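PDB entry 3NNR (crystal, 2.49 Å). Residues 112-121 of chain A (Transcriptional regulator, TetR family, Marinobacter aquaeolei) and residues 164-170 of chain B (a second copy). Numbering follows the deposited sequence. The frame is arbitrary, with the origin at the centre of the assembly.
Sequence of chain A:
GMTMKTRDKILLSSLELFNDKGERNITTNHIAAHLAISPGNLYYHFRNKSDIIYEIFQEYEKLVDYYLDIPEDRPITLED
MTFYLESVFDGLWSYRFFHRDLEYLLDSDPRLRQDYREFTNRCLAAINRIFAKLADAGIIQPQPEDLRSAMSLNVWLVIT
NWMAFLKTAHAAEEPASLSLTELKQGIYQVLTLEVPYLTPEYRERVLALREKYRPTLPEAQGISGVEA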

# COMPACT_ATOMS: atom_id res chain seq x y z
N LEU A 112 -3.27 0.76 20.02
CA LEU A 112 -3.45 1.21 18.64
C LEU A 112 -3.50 0.04 17.68
O LEU A 112 -4.33 -0.02 16.80
CB LEU A 112 -2.32 2.15 18.27
CG LEU A 112 -2.41 2.95 16.98
CD1 LEU A 112 -3.68 3.70 16.95
CD2 LEU A 112 -1.22 3.92 16.90
N ARG A 113 -2.61 -0.92 17.88
CA ARG A 113 -2.55 -2.15 17.08
C ARG A 113 -3.87 -2.91 17.19
O ARG A 113 -4.44 -3.31 16.17
CB ARG A 113 -1.40 -3.03 17.59
CG ARG A 113 -1.07 -4.30 16.80
CD ARG A 113 -0.15 -5.20 17.67
NE ARG A 113 1.01 -4.46 18.21
CZ ARG A 113 1.69 -4.74 19.35
NH1 ARG A 113 1.35 -5.77 20.17
NH2 ARG A 113 2.72 -3.96 19.69
N GLN A 114 -4.35 -3.10 18.41
CA GLN A 114 -5.62 -3.80 18.66
C GLN A 114 -6.76 -3.05 17.95
O GLN A 114 -7.39 -3.61 17.04
CB GLN A 114 -5.85 -3.98 20.18
CG GLN A 114 -7.20 -4.56 20.65
CD GLN A 114 -7.41 -6.02 20.30
OE1 GLN A 114 -7.56 -6.84 21.20
NE2 GLN A 114 -7.41 -6.36 18.99
N ASP A 115 -6.97 -1.78 18.29
CA ASP A 115 -8.04 -0.97 17.69
C ASP A 115 -7.96 -0.92 16.14
O ASP A 115 -8.98 -1.11 15.48
CB ASP A 115 -8.05 0.47 18.25
CG ASP A 115 -8.33 0.54 19.75
OD1 ASP A 115 -8.34 -0.51 20.46
OD2 ASP A 115 -8.54 1.67 20.21
N TYR A 116 -6.77 -0.71 15.58
CA TYR A 116 -6.61 -0.66 14.11
C TYR A 116 -7.00 -1.97 13.40
O TYR A 116 -7.66 -1.92 12.36
CB TYR A 116 -5.20 -0.22 13.67
CG TYR A 116 -5.16 0.09 12.18
CD1 TYR A 116 -5.86 1.16 11.68
CD2 TYR A 116 -4.46 -0.71 11.27
CE1 TYR A 116 -5.88 1.46 10.33
CE2 TYR A 116 -4.47 -0.41 9.88
CZ TYR A 116 -5.19 0.69 9.44
OH TYR A 116 -5.28 1.08 8.11
N ARG A 117 -6.61 -3.11 13.98
CA ARG A 117 -7.01 -4.44 13.46
C ARG A 117 -8.55 -4.48 13.40
O ARG A 117 -9.12 -4.80 12.37
CB ARG A 117 -6.45 -5.60 14.34
CG ARG A 117 -6.83 -7.10 13.97
CD ARG A 117 -6.59 -8.14 15.15
N GLU A 118 -9.21 -4.08 14.49
CA GLU A 118 -10.68 -4.13 14.59
C GLU A 118 -11.39 -3.15 13.66
O GLU A 118 -12.45 -3.46 13.12
CB GLU A 118 -11.13 -3.93 16.03
CG GLU A 118 -10.76 -5.10 16.91
CD GLU A 118 -11.24 -4.95 18.35
OE1 GLU A 118 -11.10 -3.84 18.95
OE2 GLU A 118 -11.74 -5.97 18.89
N PHE A 119 -10.78 -1.98 13.51
CA PHE A 119 -11.24 -0.93 12.62
C PHE A 119 -11.17 -1.39 11.15
O PHE A 119 -12.10 -1.14 10.35
CB PHE A 119 -10.39 0.32 12.90
CG PHE A 119 -10.66 1.48 11.99
CD1 PHE A 119 -11.95 1.98 11.84
CD2 PHE A 119 -9.60 2.09 11.31
CE1 PHE A 119 -12.19 3.07 11.02
CE2 PHE A 119 -9.82 3.16 10.49
CZ PHE A 119 -11.12 3.66 10.34
N THR A 120 -10.05 -2.03 10.81
CA THR A 120 -9.84 -2.60 9.47
C THR A 120 -10.95 -3.62 9.14
O THR A 120 -11.53 -3.55 8.04
CB THR A 120 -8.41 -3.12 9.35
OG1 THR A 120 -7.57 -1.97 9.44
CG2 THR A 120 -8.13 -3.88 8.01
N ASN A 121 -11.32 -4.49 10.10
CA ASN A 121 -12.43 -5.43 9.91
C ASN A 121 -13.80 -4.75 9.70
O ASN A 121 -14.59 -5.22 8.88
CB ASN A 121 -12.52 -6.47 11.03
CG ASN A 121 -11.32 -7.45 11.05
OD1 ASN A 121 -10.38 -7.35 10.26
ND2 ASN A 121 -11.37 -8.40 11.97
N ALA B 164 2.40 -4.77 4.25
CA ALA B 164 1.74 -3.76 5.11
C ALA B 164 0.38 -4.17 5.64
O ALA B 164 0.05 -3.89 6.80
CB ALA B 164 1.67 -2.38 4.39
N PHE B 165 -0.43 -4.84 4.81
CA PHE B 165 -1.75 -5.36 5.28
C PHE B 165 -1.60 -6.48 6.31
O PHE B 165 -2.40 -6.56 7.26
CB PHE B 165 -2.63 -5.86 4.12
CG PHE B 165 -3.92 -6.57 4.58
CD1 PHE B 165 -4.94 -5.88 5.18
CD2 PHE B 165 -4.07 -7.95 4.42
CE1 PHE B 165 -6.14 -6.53 5.61
CE2 PHE B 165 -5.25 -8.63 4.84
CZ PHE B 165 -6.29 -7.91 5.44
N LEU B 166 -0.64 -7.38 6.09
CA LEU B 166 -0.39 -8.51 6.99
C LEU B 166 -0.01 -8.04 8.38
O LEU B 166 -0.53 -8.63 9.34
CB LEU B 166 0.67 -9.48 6.42
CG LEU B 166 0.28 -10.27 5.16
CD1 LEU B 166 1.49 -10.96 4.61
CD2 LEU B 166 -0.81 -11.26 5.43
N LYS B 167 0.85 -7.01 8.52
CA LYS B 167 1.16 -6.47 9.87
C LYS B 167 -0.10 -5.98 10.69
O LYS B 167 -0.16 -6.18 11.93
CB LYS B 167 2.30 -5.46 9.87
CG LYS B 167 3.72 -6.11 9.92
CD LYS B 167 4.15 -6.86 8.69
N THR B 168 -1.13 -5.49 9.99
CA THR B 168 -2.38 -4.97 10.59
C THR B 168 -3.54 -5.99 10.76
O THR B 168 -4.51 -5.73 11.50
CB THR B 168 -2.94 -3.80 9.75
OG1 THR B 168 -3.81 -4.31 8.73
CG2 THR B 168 -1.79 -2.91 9.14
N ALA B 169 -3.47 -7.11 10.03
CA ALA B 169 -4.48 -8.19 10.10
C ALA B 169 -4.08 -9.41 10.95
O ALA B 169 -4.96 -10.09 11.49
CB ALA B 169 -4.80 -8.66 8.69
N HIS B 170 -2.77 -9.67 11.05
CA HIS B 170 -2.17 -10.84 11.72
C HIS B 170 -2.48 -12.12 10.92
O HIS B 170 -2.23 -12.18 9.70
CB HIS B 170 -2.57 -10.98 13.21
CG HIS B 170 -2.35 -9.74 14.03
ND1 HIS B 170 -3.31 -9.24 14.89
CD2 HIS B 170 -1.30 -8.90 14.10
CE1 HIS B 170 -2.84 -8.15 15.47
NE2 HIS B 170 -1.63 -7.92 15.00

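This is a small packing contact between two helical stretches, one from each copy, held by van der Waals contacts and one CA-H...O contact, with no hydrogen bond across it among the atoms modelled. The two stretches bury 319 Å² in total. The helix axes cross at -108° and come no nearer than 9.4 Å.

T168(B) is the centre of the contact and has the largest covered area, 70 Å². R117(A) follows with 60 Å². Their CA atoms, R117(A) CA and T168(B) CA, are 5.5 Å apart, the nearest such pair across the stretches. R117(A) CA lies 3.4 Å from T168(B) O, with an angle of 136° at the hydrogen. This is a CA-H...O contact.

The side chain of T168(B) meets the ring of Y116(A) at its edge, near the ring plane, with T168(B) CB 3.7 Å from Y116(A) CE2. T168(B) OG1 donates to F165(B) O within its own helix, at 3.0 Å. T120(A) does much the same one turn on from Y116(A): its OG1 donates to Y116(A) O at 2.9 Å. Each threonine hydroxyl thus donates to a backbone carbonyl earlier in its own chain. The methyl T120(A) CG2 lies 4.1 Å from F165(B) CE1, at the edge of that ring.

H170(B) has a positive phi of 69°, and its CA-to-CB bond points toward the chain A stretch. Its ring reaches two arginines. H170(B) ND1 is 3.5 Å from R117(A) CD, and H170(B) NE2 is 4.1 Å from R113(A) CG, which sits at the ring edge. Both are contacts with aliphatic carbons. R117(A) is not modelled beyond CD, so any contact made by its guanidinium cannot be assessed. R113(A) NE and NH2 are hydrogen-bonded elsewhere in the structure.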